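Local atomic coordinates of glycoside hydrolase family 31 (Trueperella pyogenes, PDB entry 5I0F), a protein that degrades cycloalternan, probably cleaving its alpha-glucosidic linkages by the retaining mechanism of family 31 enzymes, through a covalent glycosyl-enzyme intermediate. Residues 647-650 / 655-658; 546-551 / 669-674; 172-177 / 663-668; 582-587 / 677-682. All blocks are in the same frame, centred on the assembly; numbering follows the deposited sequence.

Contact 1. Residues 647-650 / 655-658; sequences GKPL and FYDH
Lys648 turns its CG anti to the carbonyl carbon (chi1 -66°) and then runs fully extended, so that its ammonium group arrives at Asp657, whose own CG is likewise anti to the carbonyl carbon (chi1 -56°). The two close a salt bridge at the start of the C-terminal beta domain, between the loop that leaves the long helix 617-646 and the short helical turn 655-658. Lys648 NZ lies 2.6 Å from Asp657 OD1 and meets that oxygen almost in line with its C-O bond, a short, charge-assisted hydrogen bond. The second carboxylate oxygen, OD2, pairs with Arg652, from the strand that links the two segments, so the carboxylate joins two cations and its rotation is probably well fixed.

Beside this polar pair lies a buried apolar one. Pro649 sets the edge of its ring over one face of Tyr656: CD stands 4.0 Å from the centroid of the Tyr656 ring and only 7° off its normal, a CH-pi contact. Phe655 CE1 is applied to the opposite face of the phenol ring, towards its rim, and Leu277 of helix 273-284 touches both Pro649 and Tyr656. The tyrosine ring is thus sandwiched between proline and phenylalanine, which probably limits its tilt. Of the proline carbons, CG makes the nearest approach, 3.7 Å from Tyr656 CE2.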
loop_
_atom_site.group_PDB
_atom_site.type_symbol
_atom_site.label_atom_id
_atom_site.label_comp_id
_atom_site.label_asym_id
_atom_site.label_seq_id
_atom_site.Cartn_x
_atom_site.Cartn_y
_atom_site.Cartn_z
ATOM N N GLY A 647 7.884 -17.374 -13.813
ATOM C CA GLY A 647 6.744 -16.823 -13.081
ATOM C C GLY A 647 6.847 -16.963 -11.560
ATOM O O GLY A 647 5.982 -16.474 -10.838
ATOM N N LYS A 648 7.902 -17.611 -11.066
ATOM C CA LYS A 648 8.125 -17.716 -9.635
ATOM C C LYS A 648 8.577 -16.381 -8.974
ATOM O O LYS A 648 9.172 -15.511 -9.626
ATOM C CB LYS A 648 9.159 -18.787 -9.348
ATOM C CG LYS A 648 8.697 -20.185 -9.707
ATOM C CD LYS A 648 9.691 -21.192 -9.170
ATOM C CE LYS A 648 9.417 -22.579 -9.675
ATOM N NZ LYS A 648 10.492 -23.463 -9.178
ATOM N N PRO A 649 8.295 -16.216 -7.680
ATOM C CA PRO A 649 8.855 -15.097 -6.929
ATOM C C PRO A 649 10.371 -15.217 -6.753
ATOM O O PRO A 649 10.917 -16.304 -6.879
ATOM C CB PRO A 649 8.183 -15.211 -5.559
ATOM C CG PRO A 649 7.067 -16.178 -5.714
ATOM C CD PRO A 649 7.395 -17.049 -6.867
ATOM N N LEU A 650 11.026 -14.108 -6.447
ATOM C CA LEU A 650 12.436 -14.121 -6.044
ATOM C C LEU A 650 12.477 -14.360 -4.541
ATOM O O LEU A 650 13.134 -15.269 -4.085
ATOM C CB LEU A 650 13.139 -12.821 -6.416
ATOM C CG LEU A 650 14.617 -12.695 -6.064
ATOM C CD1 LEU A 650 15.445 -13.692 -6.861
ATOM C CD2 LEU A 650 15.092 -11.280 -6.348
ATOM N N PHE A 655 6.375 -23.167 -0.341
ATOM C CA PHE A 655 5.432 -24.016 -1.060
ATOM C C PHE A 655 5.645 -24.031 -2.568
ATOM O O PHE A 655 5.172 -24.951 -3.212
ATOM C CB PHE A 655 3.958 -23.707 -0.695
ATOM C CG PHE A 655 3.425 -22.415 -1.253
ATOM C CD1 PHE A 655 2.945 -22.350 -2.550
ATOM C CD2 PHE A 655 3.328 -21.288 -0.463
ATOM C CE1 PHE A 655 2.421 -21.173 -3.059
ATOM C CE2 PHE A 655 2.819 -20.098 -0.967
ATOM C CZ PHE A 655 2.353 -20.042 -2.266
ATOM N N TYR A 656 6.338 -23.038 -3.142
ATOM C CA TYR A 656 6.561 -23.045 -4.596
ATOM C C TYR A 656 7.422 -24.234 -5.044
ATOM O O TYR A 656 7.145 -24.828 -6.076
ATOM C CB TYR A 656 7.145 -21.703 -5.117
ATOM C CG TYR A 656 6.074 -20.652 -5.151
ATOM C CD1 TYR A 656 5.103 -20.656 -6.147
ATOM C CD2 TYR A 656 5.976 -19.702 -4.146
ATOM C CE1 TYR A 656 4.079 -19.712 -6.156
ATOM C CE2 TYR A 656 4.955 -18.747 -4.137
ATOM C CZ TYR A 656 4.006 -18.763 -5.135
ATOM O OH TYR A 656 2.992 -17.827 -5.121
ATOM N N ASP A 657 8.446 -24.570 -4.266
ATOM C CA ASP A 657 9.368 -25.639 -4.620
ATOM C C ASP A 657 9.223 -26.868 -3.719
ATOM O O ASP A 657 9.757 -27.913 -4.073
ATOM C CB ASP A 657 10.826 -25.137 -4.558
ATOM C CG ASP A 657 11.083 -23.909 -5.438
ATOM O OD1 ASP A 657 10.590 -23.885 -6.585
ATOM O OD2 ASP A 657 11.797 -22.968 -4.984
ATOM N N HIS A 658 8.534 -26.759 -2.574
ATOM C CA HIS A 658 8.458 -27.849 -1.582
ATOM C C HIS A 658 7.045 -28.097 -1.032
ATOM O O HIS A 658 6.901 -28.532 0.110
ATOM C CB HIS A 658 9.435 -27.580 -0.418
ATOM C CG HIS A 658 10.833 -27.294 -0.868
ATOM N ND1 HIS A 658 11.347 -26.017 -0.932
ATOM C CD2 HIS A 658 11.804 -28.111 -1.333
ATOM C CE1 HIS A 658 12.586 -26.063 -1.396
ATOM N NE2 HIS A 658 12.885 -27.324 -1.645
#

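Contact 2. Residues 546-551 / 669-674; sequences AGITAG and RQYMLG
The seam between the TIM barrel and the C-terminal beta domain of this family 31 enzyme runs through this buried contact, where the last turns of barrel helix 537-551 face strand 671-673 and the loop leading into it. One side chain carries the helix's part. Ile548 sends its CG1 branch toward the strand, and the terminal CD1 does most of the touching: it sits 3.9 Å from Tyr671 CB and 4.1 Å from Tyr671 CD1, while CG1 itself stays 4.1 Å from Tyr671 CB. The branch therefore lies against the root of the tyrosine and reaches the near ring carbon CD1 obliquely.

Tyr671 CB faces the helix; with CG between the backbone N and the carbonyl carbon (chi1 62°), the ring then turns away from it. Its hydroxyl forms a hydrogen bond with the carbonyl oxygen of Phe584, so that the polar end of this buried side chain is satisfied at another part of the barrel domain. Met651 of the neighbouring strand 651-652 touches both Ile548 and Tyr671 and joins the same apolar cluster.

No hydrogen bond joins the two segments; the contact is one of van der Waals fit. Arg669 takes a small part through its main chain, while its side chain leans on Arg541, Ile544 and Thr545, earlier residues of the same helix. Ile548 CD1 also reaches the backbone of the loop just before the strand, lying 4.2 Å from the carbonyl O of Gln670.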
loop_
_atom_site.group_PDB
_atom_site.type_symbol
_atom_site.label_atom_id
_atom_site.label_comp_id
_atom_site.label_asym_id
_atom_site.label_seq_id
_atom_site.Cartn_x
_atom_site.Cartn_y
_atom_site.Cartn_z
ATOM N N ALA A 546 5.186 -9.628 4.743
ATOM C CA ALA A 546 4.792 -8.745 3.649
ATOM C C ALA A 546 5.537 -9.066 2.352
ATOM O O ALA A 546 4.927 -9.117 1.285
ATOM C CB ALA A 546 4.971 -7.303 4.052
ATOM N N GLY A 547 6.837 -9.321 2.442
ATOM C CA GLY A 547 7.621 -9.603 1.247
ATOM C C GLY A 547 7.306 -10.942 0.607
ATOM O O GLY A 547 7.230 -11.042 -0.604
ATOM N N ILE A 548 7.119 -11.970 1.439
ATOM C CA ILE A 548 6.773 -13.302 0.963
ATOM C C ILE A 548 5.386 -13.312 0.320
ATOM O O ILE A 548 5.214 -13.869 -0.780
ATOM C CB ILE A 548 6.860 -14.341 2.102
ATOM C CG1 ILE A 548 8.290 -14.383 2.637
ATOM C CG2 ILE A 548 6.417 -15.726 1.622
ATOM C CD1 ILE A 548 8.438 -15.164 3.923
ATOM N N THR A 549 4.409 -12.673 0.979
ATOM C CA THR A 549 3.058 -12.635 0.466
ATOM C C THR A 549 2.981 -11.772 -0.797
ATOM O O THR A 549 2.306 -12.162 -1.754
ATOM C CB THR A 549 2.026 -12.174 1.509
ATOM O OG1 THR A 549 2.367 -10.904 2.060
ATOM C CG2 THR A 549 1.914 -13.186 2.628
ATOM N N ALA A 550 3.704 -10.647 -0.821
ATOM C CA ALA A 550 3.727 -9.806 -2.025
ATOM C C ALA A 550 4.328 -10.618 -3.195
ATOM O O ALA A 550 3.781 -10.619 -4.304
ATOM C CB ALA A 550 4.514 -8.531 -1.779
ATOM N N GLY A 551 5.418 -11.333 -2.923
ATOM C CA GLY A 551 6.039 -12.229 -3.915
ATOM C C GLY A 551 5.083 -13.268 -4.484
ATOM O O GLY A 551 5.027 -13.498 -5.717
ATOM N N ARG A 669 8.220 -17.901 8.229
ATOM C CA ARG A 669 9.165 -16.791 7.980
ATOM C C ARG A 669 10.566 -17.252 7.530
ATOM O O ARG A 669 11.527 -16.465 7.571
ATOM C CB ARG A 669 9.216 -15.831 9.180
ATOM C CG ARG A 669 7.945 -14.999 9.323
ATOM C CD ARG A 669 8.078 -13.913 10.383
ATOM N NE ARG A 669 8.342 -14.548 11.672
ATOM C CZ ARG A 669 7.425 -14.895 12.588
ATOM N NH1 ARG A 669 7.819 -15.516 13.698
ATOM N NH2 ARG A 669 6.130 -14.617 12.425
ATOM N N GLN A 670 10.702 -18.506 7.099
ATOM C CA GLN A 670 11.820 -18.860 6.207
ATOM C C GLN A 670 11.319 -18.789 4.789
ATOM O O GLN A 670 10.126 -18.932 4.532
ATOM C CB GLN A 670 12.500 -20.222 6.461
ATOM C CG GLN A 670 11.794 -21.226 7.321
ATOM C CD GLN A 670 12.561 -22.530 7.515
ATOM O OE1 GLN A 670 12.992 -22.838 8.614
ATOM N NE2 GLN A 670 12.660 -23.328 6.461
ATOM N N TYR A 671 12.246 -18.555 3.870
ATOM C CA TYR A 671 11.898 -18.416 2.482
ATOM C C TYR A 671 13.108 -18.708 1.607
ATOM O O TYR A 671 14.241 -18.653 2.066
ATOM C CB TYR A 671 11.373 -16.993 2.216
ATOM C CG TYR A 671 12.377 -15.895 2.473
ATOM C CD1 TYR A 671 12.526 -15.332 3.751
ATOM C CD2 TYR A 671 13.188 -15.415 1.440
ATOM C CE1 TYR A 671 13.457 -14.329 3.988
ATOM C CE2 TYR A 671 14.101 -14.403 1.655
ATOM C CZ TYR A 671 14.235 -13.859 2.926
ATOM O OH TYR A 671 15.178 -12.873 3.164
ATOM N N MET A 672 12.832 -18.996 0.342
ATOM C CA MET A 672 13.867 -19.163 -0.646
ATOM C C MET A 672 14.154 -17.791 -1.268
ATOM O O MET A 672 13.229 -16.985 -1.506
ATOM C CB MET A 672 13.433 -20.175 -1.721
ATOM C CG MET A 672 13.134 -21.582 -1.199
ATOM S SD MET A 672 14.574 -22.385 -0.466
ATOM C CE MET A 672 15.710 -22.471 -1.848
ATOM N N LEU A 673 15.435 -17.521 -1.513
ATOM C CA LEU A 673 15.839 -16.382 -2.311
ATOM C C LEU A 673 16.313 -16.976 -3.610
ATOM O O LEU A 673 17.418 -17.506 -3.672
ATOM C CB LEU A 673 16.965 -15.582 -1.647
ATOM C CG LEU A 673 17.348 -14.303 -2.398
ATOM C CD1 LEU A 673 16.224 -13.288 -2.360
ATOM C CD2 LEU A 673 18.613 -13.711 -1.814
ATOM N N GLY A 674 15.465 -16.919 -4.638
ATOM C CA GLY A 674 15.710 -17.683 -5.859
ATOM C C GLY A 674 15.662 -19.191 -5.636
ATOM O O GLY A 674 15.115 -19.668 -4.648
#

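Contact 3. Residues 172-177 / 663-668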
loop_
_atom_site.group_PDB
_atom_site.type_symbol
_atom_site.label_atom_id
_atom_site.label_comp_id
_atom_site.label_asym_id
_atom_site.label_seq_id
_atom_site.Cartn_x
_atom_site.Cartn_y
_atom_site.Cartn_z
ATOM N N ASP A 172 -6.618 -30.207 4.323
ATOM C CA ASP A 172 -5.175 -29.960 4.337
ATOM C C ASP A 172 -4.736 -28.758 3.493
ATOM O O ASP A 172 -3.536 -28.615 3.217
ATOM C CB ASP A 172 -4.428 -31.199 3.868
ATOM C CG ASP A 172 -4.667 -31.512 2.393
ATOM O OD1 ASP A 172 -5.793 -31.232 1.871
ATOM O OD2 ASP A 172 -3.719 -32.055 1.779
ATOM N N GLU A 173 -5.677 -27.900 3.087
ATOM C CA GLU A 173 -5.339 -26.781 2.200
ATOM C C GLU A 173 -4.999 -25.503 2.966
ATOM O O GLU A 173 -5.596 -25.214 4.005
ATOM C CB GLU A 173 -6.449 -26.540 1.180
ATOM C CG GLU A 173 -6.392 -27.570 0.061
ATOM C CD GLU A 173 -7.484 -27.465 -0.982
ATOM O OE1 GLU A 173 -8.602 -26.972 -0.699
ATOM O OE2 GLU A 173 -7.240 -27.947 -2.115
ATOM N N HIS A 174 -4.056 -24.749 2.404
ATOM C CA HIS A 174 -3.560 -23.484 2.923
ATOM C C HIS A 174 -3.814 -22.402 1.881
ATOM O O HIS A 174 -3.772 -22.675 0.666
ATOM C CB HIS A 174 -2.078 -23.596 3.172
ATOM C CG HIS A 174 -1.717 -24.727 4.062
ATOM N ND1 HIS A 174 -1.694 -24.609 5.433
ATOM C CD2 HIS A 174 -1.427 -26.019 3.787
ATOM C CE1 HIS A 174 -1.352 -25.771 5.962
ATOM N NE2 HIS A 174 -1.198 -26.644 4.983
ATOM N N VAL A 175 -4.105 -21.192 2.350
ATOM C CA VAL A 175 -4.496 -20.096 1.479
ATOM C C VAL A 175 -3.462 -18.984 1.582
ATOM O O VAL A 175 -3.257 -18.421 2.654
ATOM C CB VAL A 175 -5.899 -19.551 1.824
ATOM C CG1 VAL A 175 -6.328 -18.520 0.784
ATOM C CG2 VAL A 175 -6.914 -20.681 1.868
ATOM N N VAL A 176 -2.789 -18.691 0.475
ATOM C CA VAL A 176 -1.766 -17.634 0.448
ATOM C C VAL A 176 -2.096 -16.666 -0.665
ATOM O O VAL A 176 -2.318 -17.071 -1.805
ATOM C CB VAL A 176 -0.363 -18.210 0.251
ATOM C CG1 VAL A 176 0.671 -17.097 0.185
ATOM C CG2 VAL A 176 -0.038 -19.180 1.374
ATOM N N GLY A 177 -2.132 -15.384 -0.319
ATOM C CA GLY A 177 -2.377 -14.348 -1.292
ATOM C C GLY A 177 -3.074 -13.136 -0.724
ATOM O O GLY A 177 -2.833 -12.715 0.428
ATOM N N GLU A 663 5.618 -30.071 6.609
ATOM C CA GLU A 663 6.343 -29.347 7.658
ATOM C C GLU A 663 6.696 -27.886 7.310
ATOM O O GLU A 663 6.923 -27.093 8.206
ATOM C CB GLU A 663 7.605 -30.137 8.062
ATOM C CG GLU A 663 8.549 -29.488 9.089
ATOM C CD GLU A 663 7.993 -29.344 10.511
ATOM O OE1 GLU A 663 6.933 -29.958 10.805
ATOM O OE2 GLU A 663 8.646 -28.646 11.364
ATOM N N ILE A 664 6.709 -27.518 6.030
ATOM C CA ILE A 664 7.004 -26.137 5.644
ATOM C C ILE A 664 6.059 -25.106 6.293
ATOM O O ILE A 664 6.474 -23.990 6.587
ATOM C CB ILE A 664 7.027 -25.938 4.102
ATOM C CG1 ILE A 664 5.644 -26.186 3.473
ATOM C CG2 ILE A 664 8.105 -26.798 3.454
ATOM C CD1 ILE A 664 5.573 -25.917 1.985
ATOM N N TRP A 665 4.820 -25.494 6.593
ATOM C CA TRP A 665 3.824 -24.512 7.094
ATOM C C TRP A 665 4.096 -24.121 8.544
ATOM O O TRP A 665 3.669 -23.064 8.986
ATOM C CB TRP A 665 2.395 -25.040 6.872
ATOM C CG TRP A 665 2.151 -25.250 5.417
ATOM C CD1 TRP A 665 2.195 -26.441 4.735
ATOM C CD2 TRP A 665 1.889 -24.233 4.428
ATOM N NE1 TRP A 665 1.954 -26.232 3.401
ATOM C CE2 TRP A 665 1.759 -24.891 3.180
ATOM C CE3 TRP A 665 1.742 -22.849 4.479
ATOM C CZ2 TRP A 665 1.489 -24.206 1.985
ATOM C CZ3 TRP A 665 1.452 -22.154 3.290
ATOM C CH2 TRP A 665 1.335 -22.848 2.057
ATOM N N ALA A 666 4.868 -24.949 9.259
ATOM C CA ALA A 666 5.296 -24.626 10.612
ATOM C C ALA A 666 6.435 -23.580 10.646
ATOM O O ALA A 666 6.806 -23.107 11.725
ATOM C CB ALA A 666 5.685 -25.904 11.362
ATOM N N HIS A 667 6.974 -23.201 9.483
ATOM C CA HIS A 667 8.090 -22.256 9.400
ATOM C C HIS A 667 7.817 -21.163 8.365
ATOM O O HIS A 667 8.529 -21.023 7.382
ATOM C CB HIS A 667 9.366 -23.037 9.116
ATOM C CG HIS A 667 9.572 -24.176 10.066
ATOM N ND1 HIS A 667 10.317 -24.067 11.218
ATOM C CD2 HIS A 667 9.073 -25.434 10.060
ATOM C CE1 HIS A 667 10.290 -25.215 11.866
ATOM N NE2 HIS A 667 9.540 -26.060 11.185
ATOM N N PRO A 668 6.778 -20.363 8.608
ATOM C CA PRO A 668 6.336 -19.407 7.597
ATOM C C PRO A 668 7.216 -18.159 7.377
ATOM O O PRO A 668 6.930 -17.409 6.429
ATOM C CB PRO A 668 4.954 -19.019 8.086
ATOM C CG PRO A 668 5.088 -19.069 9.579
ATOM C CD PRO A 668 5.979 -20.259 9.841
#
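A histidine-tryptophan stack ties the beta-sheet region ahead of the TIM barrel to the C-terminal domain: His174 and Val176 come from edge strand 174-179 of a five-stranded mixed sheet, Trp665 from the 3-10 turn 663-666. The imidazole lies face to face on the five-membered ring of Trp665, their centroids 3.5 Å apart and the planes only 9° from parallel. The overlap is broad, and His174 NE2 comes within 3.4 Å of Trp665 CD1. The histidine's root extends the contact, as CB stands over the indole's six-membered ring, 3.7 Å from its centroid.

Both imidazole nitrogens have acidic partners, ND1 with Asp186 and NE2 with Glu221, which fix the rotation of the ring. Two such carboxylates would probably favour a positively charged imidazole and lend the stack some cation-pi character. On the opposite indole face Ile664 CG1 is applied near the rim, so Trp665 is sandwiched. Within the turn, His667 NE2 donates to Glu663 OE2 at 2.7 Å, with the oxygen in the imidazole plane. Val176 approaches the indole at its edge instead, CG2 lying 3.8 Å from Trp665 CZ3.

Contact 4. Residues 582-587 / 677-682; sequences ATFMPI and LLINPV
Apolar contact joins Phe584 to two residues of strand 677-679, where the chain leaving barrel helix 572-583 meets the sheet of the C-terminal domain. Ile679 is the main partner. Its CD1 lies 3.8 Å from Phe584 CD2 and 3.9 Å from Phe584 CB, while the other branch, CG2, also comes to 3.9 Å from Phe584 CB. Both branches thus rest against the same side of the phenylalanine's root, CD1 going on to lie obliquely against its ring. CG1 of Ile679 is anti to the carbonyl carbon with chi1 at -38°, and CG2 is anti to the backbone N, an orientation that presents both branches to Phe584. Leu677, two residues earlier and on the same side of the strand, adds a looser touch: its CD1 meets the ring at the edge, near the ring plane, 4.4 Å from Phe584 CE2. Val628 and Leu632 of helix 617-646 pack on the same phenylalanine, as does Ile723.

Hydrogen bonding is left to the surroundings, since none crosses between the segments. The main-chain oxygens of Thr583, Met585 and Pro586 all accept from the guanidinium group of Arg629, which pins the bend between helix 572-583 and barrel strand 587-590. On the other segment, the side chain of Asn680 is held by Thr692 and, weakly, by Trp690.

With every touching residue buried and no hydrogen bond between the segments, the contact probably owes its stability to hydrophobic burial, while Arg629 fixes the main chain on the barrel side.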
loop_
_atom_site.group_PDB
_atom_site.type_symbol
_atom_site.label_atom_id
_atom_site.label_comp_id
_atom_site.label_asym_id
_atom_site.label_seq_id
_atom_site.Cartn_x
_atom_site.Cartn_y
_atom_site.Cartn_z
ATOM N N ALA A 582 17.916 -8.023 5.324
ATOM C CA ALA A 582 17.713 -7.191 4.148
ATOM C C ALA A 582 18.705 -7.516 3.037
ATOM O O ALA A 582 18.383 -7.358 1.852
ATOM C CB ALA A 582 17.782 -5.705 4.521
ATOM N N THR A 583 19.896 -7.986 3.420
ATOM C CA THR A 583 20.930 -8.419 2.479
ATOM C C THR A 583 20.452 -9.556 1.560
ATOM O O THR A 583 20.930 -9.689 0.423
ATOM C CB THR A 583 22.212 -8.806 3.264
ATOM O OG1 THR A 583 22.669 -7.661 3.979
ATOM C CG2 THR A 583 23.344 -9.290 2.378
ATOM N N PHE A 584 19.524 -10.379 2.049
ATOM C CA PHE A 584 18.981 -11.508 1.301
ATOM C C PHE A 584 17.504 -11.307 0.914
ATOM O O PHE A 584 16.725 -12.264 0.944
ATOM C CB PHE A 584 19.149 -12.800 2.121
ATOM C CG PHE A 584 20.583 -13.180 2.323
ATOM C CD1 PHE A 584 21.314 -12.666 3.381
ATOM C CD2 PHE A 584 21.220 -13.994 1.406
ATOM C CE1 PHE A 584 22.654 -12.991 3.533
ATOM C CE2 PHE A 584 22.564 -14.333 1.559
ATOM C CZ PHE A 584 23.276 -13.825 2.624
ATOM N N MET A 585 17.153 -10.078 0.534
ATOM C CA MET A 585 15.852 -9.726 -0.010
ATOM C C MET A 585 16.003 -8.977 -1.321
ATOM O O MET A 585 17.110 -8.533 -1.643
ATOM C CB MET A 585 15.058 -8.902 1.012
ATOM C CG MET A 585 14.672 -9.718 2.241
ATOM S SD MET A 585 13.939 -8.773 3.598
ATOM C CE MET A 585 13.902 -9.996 4.896
ATOM N N PRO A 586 14.902 -8.842 -2.101
ATOM C CA PRO A 586 15.071 -8.304 -3.470
ATOM C C PRO A 586 15.645 -6.876 -3.538
ATOM O O PRO A 586 16.632 -6.665 -4.236
ATOM C CB PRO A 586 13.659 -8.390 -4.065
ATOM C CG PRO A 586 12.987 -9.481 -3.264
ATOM C CD PRO A 586 13.526 -9.331 -1.876
ATOM N N ILE A 587 15.087 -5.955 -2.738
ATOM C CA ILE A 587 15.564 -4.576 -2.657
ATOM C C ILE A 587 16.007 -4.298 -1.231
ATOM O O ILE A 587 15.245 -4.518 -0.272
ATOM C CB ILE A 587 14.498 -3.554 -3.074
ATOM C CG1 ILE A 587 13.933 -3.886 -4.467
ATOM C CG2 ILE A 587 15.034 -2.137 -3.000
ATOM C CD1 ILE A 587 14.926 -3.818 -5.591
ATOM N N LEU A 677 19.034 -20.626 -2.485
ATOM C CA LEU A 677 19.317 -20.191 -1.122
ATOM C C LEU A 677 18.079 -20.213 -0.255
ATOM O O LEU A 677 17.045 -19.639 -0.620
ATOM C CB LEU A 677 19.923 -18.785 -1.125
ATOM C CG LEU A 677 21.242 -18.592 -1.881
ATOM C CD1 LEU A 677 21.675 -17.150 -1.743
ATOM C CD2 LEU A 677 22.328 -19.541 -1.391
ATOM N N LEU A 678 18.182 -20.875 0.894
ATOM C CA LEU A 678 17.141 -20.879 1.907
ATOM C C LEU A 678 17.549 -19.903 3.018
ATOM O O LEU A 678 18.626 -20.070 3.617
ATOM C CB LEU A 678 16.968 -22.303 2.477
ATOM C CG LEU A 678 15.910 -22.490 3.579
ATOM C CD1 LEU A 678 14.604 -21.843 3.197
ATOM C CD2 LEU A 678 15.679 -23.966 3.854
ATOM N N ILE A 679 16.701 -18.902 3.284
ATOM C CA ILE A 679 17.008 -17.841 4.241
ATOM C C ILE A 679 16.145 -17.959 5.491
ATOM O O ILE A 679 14.954 -18.217 5.384
ATOM C CB ILE A 679 16.736 -16.427 3.658
ATOM C CG1 ILE A 679 17.129 -16.324 2.172
ATOM C CG2 ILE A 679 17.403 -15.358 4.522
ATOM C CD1 ILE A 679 18.574 -16.643 1.870
ATOM N N ASN A 680 16.716 -17.706 6.657
ATOM C CA ASN A 680 15.957 -17.737 7.900
ATOM C C ASN A 680 16.389 -16.630 8.857
ATOM O O ASN A 680 17.209 -16.876 9.772
ATOM C CB ASN A 680 16.029 -19.115 8.567
ATOM C CG ASN A 680 15.054 -19.255 9.725
ATOM O OD1 ASN A 680 14.189 -18.389 9.932
ATOM N ND2 ASN A 680 15.186 -20.336 10.492
ATOM N N PRO A 681 15.851 -15.409 8.651
ATOM C CA PRO A 681 16.185 -14.256 9.501
ATOM C C PRO A 681 16.023 -14.510 10.993
ATOM O O PRO A 681 15.092 -15.220 11.410
ATOM C CB PRO A 681 15.171 -13.191 9.036
ATOM C CG PRO A 681 14.889 -13.544 7.609
ATOM C CD PRO A 681 14.849 -15.035 7.613
ATOM N N VAL A 682 16.908 -13.911 11.792
ATOM C CA VAL A 682 16.877 -14.058 13.245
ATOM C C VAL A 682 16.042 -12.899 13.781
ATOM O O VAL A 682 16.460 -11.751 13.704
ATOM C CB VAL A 682 18.302 -14.027 13.830
ATOM C CG1 VAL A 682 18.286 -14.138 15.358
ATOM C CG2 VAL A 682 19.114 -15.154 13.218
#

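Overall arrangement
All four contacts lie on one side of the chain's centre and gather around the beginning of the C-terminal beta domain. Contact 1 is local, within that domain, and is nested along the chain inside the loops closed by the other three. Contacts 2 and 4, with centres about 9 Å apart, bring helix 537-551 and the chain just after helix 572-583 of the TIM barrel against adjacent antiparallel strands, 671-673 and 677-679, of one sheet. Contact 3 reaches instead to strand 174-179, ahead of the barrel; its centre is about 13 Å from those of contacts 1 and 2 and about 19 Å from that of contact 4. Together they join the C-terminal domain both to the barrel and to the sheet that precedes it.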